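Local coordinates for core protein P7 (Pseudomonas phage phi12, PDB 2Q82) that probably serves as a structural core protein of the phage, contributing to the inner particle of the virion, at residues Q21-N32 with N84-Q95. Residues are numbered along the deposited sequence; the frame is centred on the assembly and turned at random.
Sequences QYETSLMVMSHN and NIIRVVDVPGQQ
Leu-26 and Val-28 zip strand 25-30 to strand 84-89 in parallel: Leu-26 N donates to Asn-84 O, Leu-26 O accepts Ile-86 N, Val-28 N reaches Ile-86 O at 2.8 Å, and Val-28 O takes Val-88 N. The more extensive packing is on the face carrying Met-27, Ile-86 and Val-88. Selenomethionine Met-27, bent at chi2 (-82°) and chi3 (97°), which turns CE toward Ile-86, runs alongside that residue and brings CE to 3.7 Å from CD1 of Ile-86, while its CB meets Val-88 CG1. That same Ile-86 CD1 is pressed to 3.3 Å from Ser-25 CB and sits at the edge of the Tyr-22 ring; Val-115 of helix 112-127 also touches this tyrosine. On the opposite face, Val-28 CG2 meets Ile-85 CG2 at 3.5 Å.

Past Val-88 the strands part, and water joins Val-88 O to Ser-30 N. Gln-94 reaches back into this gap. With CG opposite the backbone N (chi1 -177°) and the chain extended, its NE2 donates to Ser-30 O at 2.9 Å, with Ser-30 O close to the plane of the Gln-94 amide, while OE1 accepts Val-91 N and so braces the type II turn 91-94. Met-29, coming from the opposite direction, lays CE 3.5 Å from Gln-94 CG. Beyond it, His-31 ND1 accepts Gln-95 N at 2.8 Å, in the ring plane; NE2 bonds to Asp-34 O, so both ring nitrogens are held.

The ends are more open to solvent: at one, water bridges Thr-24 O and Asn-84 N; at the other, exposed Gln-95 still accepts Asn-32 N on its backbone O. Strands 25-30 and 84-89 are inner neighbours, between strands 59-63 and 109-111 respectively, in the five-stranded parallel sheet of an alpha/beta fold within the P7 N-terminal core domain.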
ATOM      1  N   GLN A  21      -9.834 -16.043   8.290  1.00 49.14           N
ATOM      2  CA  GLN A  21      -9.011 -15.521   7.214  1.00 51.39           C
ATOM      3  C   GLN A  21      -9.698 -14.472   6.344  1.00 46.61           C
ATOM      4  O   GLN A  21      -9.064 -13.513   5.927  1.00 41.62           O
ATOM      5  CB  GLN A  21      -8.405 -16.645   6.377  1.00 60.50           C
ATOM      6  CG  GLN A  21      -9.386 -17.392   5.517  1.00 76.99           C
ATOM      7  CD  GLN A  21      -8.698 -18.332   4.554  1.00 86.17           C
ATOM      8  OE1 GLN A  21      -8.454 -17.987   3.397  1.00 92.02           O
ATOM      9  NE2 GLN A  21      -8.379 -19.531   5.024  1.00 91.76           N
ATOM     10  N   TYR A  22     -10.993 -14.641   6.082  1.00 41.69           N
ATOM     11  CA  TYR A  22     -11.785 -13.554   5.509  1.00 39.39           C
ATOM     12  C   TYR A  22     -11.552 -12.296   6.324  1.00 41.38           C
ATOM     13  O   TYR A  22     -11.243 -11.239   5.789  1.00 41.32           O
ATOM     14  CB  TYR A  22     -13.282 -13.868   5.543  1.00 35.04           C
ATOM     15  CG  TYR A  22     -13.710 -15.107   4.799  1.00 31.53           C
ATOM     16  CD1 TYR A  22     -12.896 -15.690   3.846  1.00 29.93           C
ATOM     17  CD2 TYR A  22     -14.939 -15.692   5.055  1.00 30.61           C
ATOM     18  CE1 TYR A  22     -13.293 -16.821   3.172  1.00 28.08           C
ATOM     19  CE2 TYR A  22     -15.342 -16.816   4.390  1.00 26.83           C
ATOM     20  CZ  TYR A  22     -14.519 -17.381   3.451  1.00 28.66           C
ATOM     21  OH  TYR A  22     -14.929 -18.507   2.791  1.00 30.23           O
ATOM     22  N   GLU A  23     -11.731 -12.428   7.631  1.00 44.95           N
ATOM     23  CA  GLU A  23     -11.671 -11.289   8.546  1.00 50.12           C
ATOM     24  C   GLU A  23     -10.423 -10.415   8.468  1.00 46.60           C
ATOM     25  O   GLU A  23     -10.470  -9.214   8.721  1.00 43.22           O
ATOM     26  CB  GLU A  23     -11.754 -11.752   9.981  1.00 60.39           C
ATOM     27  CG  GLU A  23     -13.084 -12.231  10.486  1.00 81.56           C
ATOM     28  CD  GLU A  23     -12.918 -12.907  11.828  1.00 92.93           C
ATOM     29  OE1 GLU A  23     -11.861 -12.679  12.458  1.00100.11           O
ATOM     30  OE2 GLU A  23     -13.824 -13.652  12.251  1.00100.14           O
ATOM     31  N   THR A  24      -9.305 -11.059   8.198  1.00 44.41           N
ATOM     32  CA  THR A  24      -8.041 -10.357   8.135  1.00 46.48           C
ATOM     33  C   THR A  24      -7.445 -10.231   6.739  1.00 43.52           C
ATOM     34  O   THR A  24      -6.229 -10.051   6.591  1.00 41.40           O
ATOM     35  CB  THR A  24      -6.978 -11.048   8.973  1.00 50.92           C
ATOM     36  OG1 THR A  24      -6.881 -12.405   8.534  1.00 55.94           O
ATOM     37  CG2 THR A  24      -7.333 -11.050  10.408  1.00 55.19           C
ATOM     38  N   SER A  25      -8.267 -10.370   5.702  1.00 38.39           N
ATOM     39  CA  SER A  25      -7.755 -10.232   4.350  1.00 35.09           C
ATOM     40  C   SER A  25      -8.547  -9.206   3.575  1.00 32.27           C
ATOM     41  O   SER A  25      -9.660  -8.837   3.933  1.00 32.84           O
ATOM     42  CB  SER A  25      -7.829 -11.529   3.563  1.00 35.65           C
ATOM     43  OG  SER A  25      -7.303 -12.625   4.275  1.00 32.64           O
ATOM     44  N   LEU A  26      -7.961  -8.774   2.476  1.00 29.43           N
ATOM     45  CA  LEU A  26      -8.618  -7.824   1.618  1.00 26.76           C
ATOM     46  C   LEU A  26      -9.130  -8.572   0.403  1.00 26.60           C
ATOM     47  O   LEU A  26      -8.352  -9.239  -0.274  1.00 25.22           O
ATOM     48  CB  LEU A  26      -7.634  -6.754   1.172  1.00 25.10           C
ATOM     49  CG  LEU A  26      -8.185  -5.883   0.044  1.00 24.86           C
ATOM     50  CD1 LEU A  26      -9.307  -5.020   0.560  1.00 24.68           C
ATOM     51  CD2 LEU A  26      -7.094  -5.027  -0.528  1.00 27.23           C
HETATM   52  N   MSE A  27     -10.432  -8.509   0.122  1.00 27.25           N
HETATM   53  CA  MSE A  27     -10.866  -9.193  -1.086  1.00 31.21           C
HETATM   54  C   MSE A  27     -10.643  -8.266  -2.233  1.00 26.81           C
HETATM   55  O   MSE A  27     -10.886  -7.066  -2.165  1.00 23.54           O
HETATM   56  CB  MSE A  27     -12.339  -9.534  -1.192  1.00 39.62           C
HETATM   57  CG  MSE A  27     -13.103  -9.770   0.027  1.00 56.39           C
HETATM   58 SE   MSE A  27     -12.847 -11.532   0.619  1.00 69.87          SE
HETATM   59  CE  MSE A  27     -11.528 -10.918   1.823  1.00 73.56           C
ATOM     60  N   VAL A  28     -10.271  -8.907  -3.324  1.00 24.50           N
ATOM     61  CA  VAL A  28      -9.958  -8.251  -4.548  1.00 23.38           C
ATOM     62  C   VAL A  28     -10.781  -8.801  -5.686  1.00 24.41           C
ATOM     63  O   VAL A  28     -10.777  -9.996  -5.958  1.00 22.65           O
ATOM     64  CB  VAL A  28      -8.501  -8.435  -4.811  1.00 23.21           C
ATOM     65  CG1 VAL A  28      -8.200  -8.186  -6.235  1.00 25.80           C
ATOM     66  CG2 VAL A  28      -7.731  -7.513  -3.915  1.00 21.06           C
HETATM   67  N   MSE A  29     -11.454  -7.900  -6.383  1.00 23.19           N
HETATM   68  CA  MSE A  29     -12.326  -8.308  -7.463  1.00 24.79           C
HETATM   69  C   MSE A  29     -12.008  -7.714  -8.840  1.00 24.35           C
HETATM   70  O   MSE A  29     -12.024  -6.498  -9.009  1.00 21.03           O
HETATM   71  CB  MSE A  29     -13.759  -7.955  -7.062  1.00 27.23           C
HETATM   72  CG  MSE A  29     -14.787  -8.110  -8.144  1.00 35.78           C
HETATM   73 SE   MSE A  29     -16.479  -7.221  -7.704  1.00 38.18          SE
HETATM   74  CE  MSE A  29     -17.421  -7.759  -9.329  1.00 45.19           C
ATOM     75  N   SER A  30     -11.732  -8.586  -9.813  1.00 22.08           N
ATOM     76  CA  SER A  30     -11.454  -8.157 -11.178  1.00 23.71           C
ATOM     77  C   SER A  30     -12.773  -7.773 -11.821  1.00 26.32           C
ATOM     78  O   SER A  30     -13.666  -8.613 -11.971  1.00 25.81           O
ATOM     79  CB  SER A  30     -10.824  -9.267 -11.991  1.00 22.52           C
ATOM     80  OG  SER A  30     -10.665  -8.852 -13.338  1.00 24.28           O
ATOM     81  N   HIS A  31     -12.882  -6.517 -12.238  1.00 27.28           N
ATOM     82  CA  HIS A  31     -14.137  -6.054 -12.794  1.00 29.64           C
ATOM     83  C   HIS A  31     -14.085  -4.652 -13.398  1.00 30.31           C
ATOM     84  O   HIS A  31     -13.552  -3.727 -12.792  1.00 30.58           O
ATOM     85  CB  HIS A  31     -15.169  -6.091 -11.672  1.00 28.16           C
ATOM     86  CG  HIS A  31     -16.494  -5.512 -12.031  1.00 31.21           C
ATOM     87  ND1 HIS A  31     -17.419  -6.188 -12.814  1.00 31.29           N
ATOM     88  CD2 HIS A  31     -17.081  -4.345 -11.700  1.00 30.91           C
ATOM     89  CE1 HIS A  31     -18.503  -5.459 -12.935  1.00 33.16           C
ATOM     90  NE2 HIS A  31     -18.330  -4.324 -12.268  1.00 33.19           N
ATOM     91  N   ASN A  32     -14.644  -4.521 -14.598  1.00 30.76           N
ATOM     92  CA  ASN A  32     -14.730  -3.238 -15.297  1.00 32.57           C
ATOM     93  C   ASN A  32     -16.193  -2.887 -15.317  1.00 34.09           C
ATOM     94  O   ASN A  32     -17.020  -3.749 -15.595  1.00 34.63           O
ATOM     95  CB  ASN A  32     -14.285  -3.350 -16.748  1.00 29.59           C
ATOM     96  CG  ASN A  32     -12.802  -3.439 -16.889  1.00 29.19           C
ATOM     97  OD1 ASN A  32     -12.072  -2.621 -16.339  1.00 32.23           O
ATOM     98  ND2 ASN A  32     -12.338  -4.425 -17.636  1.00 27.51           N
ATOM     99  N   ASN A  84      -3.131  -9.914   3.546  1.00 35.35           N
ATOM    100  CA  ASN A  84      -3.488 -11.035   2.709  1.00 35.55           C
ATOM    101  C   ASN A  84      -4.516 -10.610   1.675  1.00 30.57           C
ATOM    102  O   ASN A  84      -5.442  -9.901   1.980  1.00 29.97           O
ATOM    103  CB  ASN A  84      -4.093 -12.158   3.531  1.00 40.64           C
ATOM    104  CG  ASN A  84      -4.104 -13.453   2.776  1.00 49.15           C
ATOM    105  OD1 ASN A  84      -5.095 -14.188   2.775  1.00 55.67           O
ATOM    106  ND2 ASN A  84      -2.995 -13.746   2.118  1.00 52.87           N
ATOM    107  N   ILE A  85      -4.332 -11.094   0.449  1.00 29.66           N
ATOM    108  CA  ILE A  85      -5.240 -10.764  -0.628  1.00 29.06           C
ATOM    109  C   ILE A  85      -5.959 -12.012  -1.055  1.00 29.27           C
ATOM    110  O   ILE A  85      -5.373 -13.061  -1.250  1.00 26.31           O
ATOM    111  CB  ILE A  85      -4.480 -10.247  -1.832  1.00 31.69           C
ATOM    112  CG1 ILE A  85      -3.744  -8.977  -1.449  1.00 34.68           C
ATOM    113  CG2 ILE A  85      -5.417 -10.027  -3.002  1.00 32.57           C
ATOM    114  CD1 ILE A  85      -2.460  -9.232  -0.876  1.00 42.47           C
ATOM    115  N   ILE A  86      -7.274 -11.876  -1.213  1.00 25.09           N
ATOM    116  CA  ILE A  86      -8.073 -12.990  -1.631  1.00 25.82           C
ATOM    117  C   ILE A  86      -8.745 -12.568  -2.919  1.00 24.47           C
ATOM    118  O   ILE A  86      -9.491 -11.588  -2.937  1.00 23.16           O
ATOM    119  CB  ILE A  86      -9.149 -13.290  -0.597  1.00 27.45           C
ATOM    120  CG1 ILE A  86      -8.526 -13.905   0.659  1.00 30.55           C
ATOM    121  CG2 ILE A  86     -10.176 -14.193  -1.199  1.00 29.84           C
ATOM    122  CD1 ILE A  86      -9.441 -13.919   1.879  1.00 33.17           C
ATOM    123  N   ARG A  87      -8.504 -13.308  -3.991  1.00 20.78           N
ATOM    124  CA  ARG A  87      -9.106 -12.976  -5.267  1.00 23.18           C
ATOM    125  C   ARG A  87     -10.501 -13.573  -5.358  1.00 24.89           C
ATOM    126  O   ARG A  87     -10.666 -14.785  -5.245  1.00 22.30           O
ATOM    127  CB  ARG A  87      -8.244 -13.524  -6.376  1.00 24.91           C
ATOM    128  CG  ARG A  87      -8.808 -13.336  -7.739  1.00 26.75           C
ATOM    129  CD  ARG A  87      -7.854 -13.950  -8.715  1.00 31.13           C
ATOM    130  NE  ARG A  87      -8.429 -13.997 -10.042  1.00 33.35           N
ATOM    131  CZ  ARG A  87      -7.934 -14.719 -11.036  1.00 34.56           C
ATOM    132  NH1 ARG A  87      -6.850 -15.458 -10.854  1.00 33.95           N
ATOM    133  NH2 ARG A  87      -8.535 -14.710 -12.214  1.00 33.21           N
ATOM    134  N   VAL A  88     -11.508 -12.731  -5.568  1.00 22.27           N
ATOM    135  CA  VAL A  88     -12.857 -13.259  -5.636  1.00 23.10           C
ATOM    136  C   VAL A  88     -13.529 -13.249  -6.986  1.00 22.82           C
ATOM    137  O   VAL A  88     -13.367 -12.341  -7.801  1.00 22.12           O
ATOM    138  CB  VAL A  88     -13.800 -12.567  -4.644  1.00 21.67           C
ATOM    139  CG1 VAL A  88     -13.288 -12.757  -3.243  1.00 24.73           C
ATOM    140  CG2 VAL A  88     -13.940 -11.095  -4.979  1.00 20.73           C
ATOM    141  N   VAL A  89     -14.311 -14.293  -7.189  1.00 22.37           N
ATOM    142  CA  VAL A  89     -15.057 -14.465  -8.406  1.00 25.46           C
ATOM    143  C   VAL A  89     -16.490 -14.850  -8.095  1.00 25.20           C
ATOM    144  O   VAL A  89     -16.870 -15.030  -6.947  1.00 25.48           O
ATOM    145  CB  VAL A  89     -14.440 -15.544  -9.294  1.00 26.02           C
ATOM    146  CG1 VAL A  89     -13.091 -15.068  -9.801  1.00 26.69           C
ATOM    147  CG2 VAL A  89     -14.301 -16.852  -8.521  1.00 26.24           C
ATOM    148  N   ASP A  90     -17.265 -14.984  -9.158  1.00 23.58           N
ATOM    149  CA  ASP A  90     -18.657 -15.358  -9.080  1.00 26.09           C
ATOM    150  C   ASP A  90     -19.494 -14.314  -8.394  1.00 28.01           C
ATOM    151  O   ASP A  90     -20.502 -14.636  -7.780  1.00 27.95           O
ATOM    152  CB  ASP A  90     -18.833 -16.691  -8.358  1.00 27.06           C
ATOM    153  CG  ASP A  90     -18.233 -17.847  -9.122  1.00 29.65           C
ATOM    154  OD1 ASP A  90     -18.150 -17.764 -10.367  1.00 32.10           O
ATOM    155  OD2 ASP A  90     -17.864 -18.848  -8.478  1.00 31.22           O
ATOM    156  N   VAL A  91     -19.067 -13.053  -8.469  1.00 26.36           N
ATOM    157  CA  VAL A  91     -19.857 -11.989  -7.878  1.00 28.67           C
ATOM    158  C   VAL A  91     -20.926 -11.743  -8.935  1.00 29.07           C
ATOM    159  O   VAL A  91     -20.620 -11.571 -10.109  1.00 26.54           O
ATOM    160  CB  VAL A  91     -19.040 -10.729  -7.653  1.00 28.74           C
ATOM    161  CG1 VAL A  91     -19.954  -9.620  -7.188  1.00 28.03           C
ATOM    162  CG2 VAL A  91     -17.951 -10.994  -6.607  1.00 28.40           C
ATOM    163  N   PRO A  92     -22.197 -11.701  -8.529  1.00 30.34           N
ATOM    164  CA  PRO A  92     -23.236 -11.467  -9.533  1.00 31.90           C
ATOM    165  C   PRO A  92     -23.035 -10.193 -10.293  1.00 33.02           C
ATOM    166  O   PRO A  92     -22.892  -9.146  -9.690  1.00 33.30           O
ATOM    167  CB  PRO A  92     -24.525 -11.463  -8.717  1.00 31.72           C
ATOM    168  CG  PRO A  92     -24.202 -12.117  -7.492  1.00 32.19           C
ATOM    169  CD  PRO A  92     -22.769 -11.898  -7.190  1.00 31.39           C
ATOM    170  N   GLY A  93     -23.006 -10.287 -11.625  1.00 33.59           N
ATOM    171  CA  GLY A  93     -22.831  -9.102 -12.449  1.00 34.97           C
ATOM    172  C   GLY A  93     -21.380  -8.792 -12.753  1.00 34.86           C
ATOM    173  O   GLY A  93     -21.084  -7.847 -13.473  1.00 37.56           O
ATOM    174  N   GLN A  94     -20.469  -9.589 -12.212  1.00 34.07           N
ATOM    175  CA  GLN A  94     -19.048  -9.363 -12.438  1.00 32.52           C
ATOM    176  C   GLN A  94     -18.649  -9.438 -13.916  1.00 31.70           C
ATOM    177  O   GLN A  94     -19.041 -10.359 -14.623  1.00 32.31           O
ATOM    178  CB  GLN A  94     -18.243 -10.371 -11.622  1.00 30.98           C
ATOM    179  CG  GLN A  94     -16.738 -10.208 -11.708  1.00 29.36           C
ATOM    180  CD  GLN A  94     -16.020 -11.086 -10.696  1.00 31.83           C
ATOM    181  OE1 GLN A  94     -16.644 -11.912 -10.027  1.00 29.64           O
ATOM    182  NE2 GLN A  94     -14.712 -10.912 -10.578  1.00 28.85           N
ATOM    183  N   GLN A  95     -17.877  -8.448 -14.369  1.00 32.98           N
ATOM    184  CA  GLN A  95     -17.372  -8.381 -15.747  1.00 35.11           C
ATOM    185  C   GLN A  95     -15.872  -8.233 -15.635  1.00 32.20           C
ATOM    186  O   GLN A  95     -15.338  -7.126 -15.696  1.00 28.94           O
ATOM    187  CB  GLN A  95     -17.887  -7.165 -16.484  1.00 41.97           C
ATOM    188  CG  GLN A  95     -19.359  -7.033 -16.438  1.00 55.72           C
ATOM    189  CD  GLN A  95     -19.841  -5.937 -17.337  1.00 63.01           C
ATOM    190  OE1 GLN A  95     -19.635  -4.752 -17.065  1.00 66.65           O
ATOM    191  NE2 GLN A  95     -20.475  -6.322 -18.435  1.00 67.79           N
TER
HETATM  192  O   HOH W   1      -3.508 -10.341   6.347  1.00 41.41           O
HETATM  193  O   HOH W   2     -11.512 -11.337  -9.584  1.00 26.41           O